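Local coordinates for protein short chain dehydrogenase (A0QTM2 homolog) (Mycobacterium thermoresistibile, PDB 3SC4) that probably catalyses NAD(P)-dependent oxidation or reduction, as a member of the short-chain dehydrogenase family, at residues 48-53 with 201-206. Numbering follows the deposited sequence.
Sequences KLPGTI and ATAAVQ
Leu49 and Ala204 bring the two backbones closest, their CA atoms 5.2 Å apart, where an irregular loop runs up against the first turn of helix 203-209. Thr202 sits at the N-cap of that helix, and Val205 N bonds back to Thr202 O across the opening turn. The side chains that meet are all apolar. Pro50 points its ring at the helix and touches it with CG and CD: CD packs on the backbone at Ala204 CA, 3.8 Å away, and on the methyl Ala204 CB at 4.0 Å, while its neighbour CG reaches Ala203 CB at 4.1 Å. The ring thus straddles two consecutive helical residues. Leu49 adds a single branch. With CG anti to its own carbonyl carbon (chi1 -49°), the tip of the side chain swings closer to the helix than its base, and CD2 touches Ala204 CB at 4.1 Å. That methyl is therefore shared between Leu49 and Pro50. The patch is modest, 139 Å² over both sides, and lies at the surface. A polar tie comes from Asn207, three residues past Ala204 on the helix, whose ND2 donates to Lys48 O. Beyond Pro50, Gly51 O accepts from Arg19 NH1, and Thr52 stands at the N-cap of helix 53-63, its OG1 in a weak hydrogen bond with Tyr54 N. The contact thus joins the loop between strand 35-40 and helix 53-63, in the Rossmann-type fold, to the short helix after strand 190-195.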
ATOM      1  N   LYS B  48     -15.658  26.612  -2.701  1.00 32.05           N
ATOM      2  CA  LYS B  48     -15.024  26.782  -1.399  1.00 31.64           C
ATOM      3  C   LYS B  48     -13.488  26.651  -1.410  1.00 29.83           C
ATOM      4  O   LYS B  48     -12.806  27.315  -0.647  1.00 29.02           O
ATOM      5  CB  LYS B  48     -15.651  25.798  -0.411  1.00 32.11           C
ATOM      6  CG  LYS B  48     -17.073  26.178  -0.025  1.00 34.96           C
ATOM      7  CD  LYS B  48     -17.675  25.225   1.002  1.00 38.38           C
ATOM      8  CE  LYS B  48     -18.845  25.880   1.768  1.00 41.63           C
ATOM      9  NZ  LYS B  48     -18.367  27.128   2.506  1.00 43.47           N
ATOM     10  N   LEU B  49     -12.953  25.800  -2.267  1.00 28.76           N
ATOM     11  CA  LEU B  49     -11.509  25.694  -2.476  1.00 28.22           C
ATOM     12  C   LEU B  49     -10.992  26.697  -3.536  1.00 28.36           C
ATOM     13  O   LEU B  49     -11.476  26.708  -4.672  1.00 29.06           O
ATOM     14  CB  LEU B  49     -11.183  24.273  -2.940  1.00 27.78           C
ATOM     15  CG  LEU B  49     -11.806  23.164  -2.091  1.00 28.00           C
ATOM     16  CD1 LEU B  49     -11.374  21.843  -2.644  1.00 26.38           C
ATOM     17  CD2 LEU B  49     -11.425  23.299  -0.590  1.00 28.10           C
ATOM     18  N   PRO B  50      -9.993  27.520  -3.189  1.00 28.06           N
ATOM     19  CA  PRO B  50      -9.539  28.530  -4.147  1.00 28.65           C
ATOM     20  C   PRO B  50      -8.788  27.899  -5.291  1.00 28.72           C
ATOM     21  O   PRO B  50      -8.256  26.815  -5.124  1.00 27.74           O
ATOM     22  CB  PRO B  50      -8.545  29.351  -3.334  1.00 28.27           C
ATOM     23  CG  PRO B  50      -7.975  28.380  -2.395  1.00 27.54           C
ATOM     24  CD  PRO B  50      -9.109  27.466  -2.014  1.00 27.60           C
ATOM     25  N   GLY B  51      -8.741  28.578  -6.430  1.00 29.55           N
ATOM     26  CA  GLY B  51      -7.862  28.216  -7.517  1.00 29.60           C
ATOM     27  C   GLY B  51      -8.423  27.219  -8.505  1.00 30.08           C
ATOM     28  O   GLY B  51      -9.347  26.485  -8.202  1.00 29.87           O
ATOM     29  N   THR B  52      -7.870  27.261  -9.716  1.00 30.97           N
ATOM     30  CA  THR B  52      -8.016  26.219 -10.735  1.00 30.90           C
ATOM     31  C   THR B  52      -6.636  26.069 -11.375  1.00 30.60           C
ATOM     32  O   THR B  52      -5.746  26.885 -11.110  1.00 30.73           O
ATOM     33  CB  THR B  52      -9.001  26.641 -11.830  1.00 32.24           C
ATOM     34  OG1 THR B  52      -8.424  27.689 -12.627  1.00 33.39           O
ATOM     35  CG2 THR B  52     -10.315  27.108 -11.215  1.00 32.78           C
ATOM     36  N   ILE B  53      -6.448  25.064 -12.222  1.00 30.46           N
ATOM     37  CA  ILE B  53      -5.192  24.965 -12.988  1.00 30.73           C
ATOM     38  C   ILE B  53      -4.878  26.250 -13.773  1.00 31.92           C
ATOM     39  O   ILE B  53      -3.720  26.631 -13.868  1.00 32.63           O
ATOM     40  CB  ILE B  53      -5.146  23.752 -13.938  1.00 30.91           C
ATOM     41  CG1 ILE B  53      -6.390  23.695 -14.843  1.00 32.90           C
ATOM     42  CG2 ILE B  53      -5.015  22.471 -13.167  1.00 28.68           C
ATOM     43  CD1 ILE B  53      -6.390  22.499 -15.815  1.00 33.08           C
ATOM     44  N   ALA B 201      -1.155  25.111   7.024  1.00 22.68           N
ATOM     45  CA  ALA B 201      -2.377  25.897   6.816  1.00 22.43           C
ATOM     46  C   ALA B 201      -2.336  26.514   5.420  1.00 22.28           C
ATOM     47  O   ALA B 201      -1.379  27.166   5.052  1.00 23.08           O
ATOM     48  CB  ALA B 201      -2.495  26.975   7.867  1.00 22.75           C
ATOM     49  N   THR B 202      -3.364  26.276   4.632  1.00 22.00           N
ATOM     50  CA  THR B 202      -3.428  26.797   3.282  1.00 21.98           C
ATOM     51  C   THR B 202      -4.648  27.687   3.221  1.00 22.55           C
ATOM     52  O   THR B 202      -5.454  27.699   4.147  1.00 23.21           O
ATOM     53  CB  THR B 202      -3.547  25.658   2.289  1.00 21.25           C
ATOM     54  OG1 THR B 202      -4.804  25.010   2.473  1.00 22.30           O
ATOM     55  CG2 THR B 202      -2.454  24.649   2.535  1.00 19.20           C
ATOM     56  N   ALA B 203      -4.781  28.449   2.148  1.00 23.14           N
ATOM     57  CA  ALA B 203      -5.957  29.307   1.966  1.00 23.63           C
ATOM     58  C   ALA B 203      -7.266  28.475   2.050  1.00 23.36           C
ATOM     59  O   ALA B 203      -8.262  28.921   2.604  1.00 24.51           O
ATOM     60  CB  ALA B 203      -5.870  30.049   0.648  1.00 23.12           C
ATOM     61  N   ALA B 204      -7.263  27.271   1.506  1.00 22.28           N
ATOM     62  CA  ALA B 204      -8.439  26.422   1.610  1.00 22.26           C
ATOM     63  C   ALA B 204      -8.933  26.283   3.056  1.00 22.67           C
ATOM     64  O   ALA B 204     -10.142  26.202   3.278  1.00 23.55           O
ATOM     65  CB  ALA B 204      -8.157  25.069   1.049  1.00 21.44           C
ATOM     66  N   VAL B 205      -8.018  26.225   4.029  1.00 22.10           N
ATOM     67  CA  VAL B 205      -8.420  26.075   5.432  1.00 22.09           C
ATOM     68  C   VAL B 205      -9.184  27.310   5.881  1.00 23.25           C
ATOM     69  O   VAL B 205     -10.216  27.202   6.523  1.00 24.07           O
ATOM     70  CB  VAL B 205      -7.189  25.786   6.424  1.00 21.72           C
ATOM     71  CG1 VAL B 205      -7.618  25.874   7.847  1.00 19.41           C
ATOM     72  CG2 VAL B 205      -6.596  24.416   6.193  1.00 20.35           C
ATOM     73  N   GLN B 206      -8.679  28.484   5.552  1.00 24.34           N
ATOM     74  CA  GLN B 206      -9.360  29.721   5.915  1.00 26.54           C
ATOM     75  C   GLN B 206     -10.778  29.759   5.331  1.00 26.03           C
ATOM     76  O   GLN B 206     -11.752  30.055   6.008  1.00 25.66           O
ATOM     77  CB  GLN B 206      -8.582  30.942   5.405  1.00 28.04           C
ATOM     78  CG  GLN B 206      -7.120  31.099   5.883  1.00 32.98           C
ATOM     79  CD  GLN B 206      -6.992  31.252   7.397  1.00 39.64           C
ATOM     80  OE1 GLN B 206      -6.467  30.362   8.081  1.00 44.76           O
ATOM     81  NE2 GLN B 206      -7.480  32.377   7.928  1.00 44.42           N
TER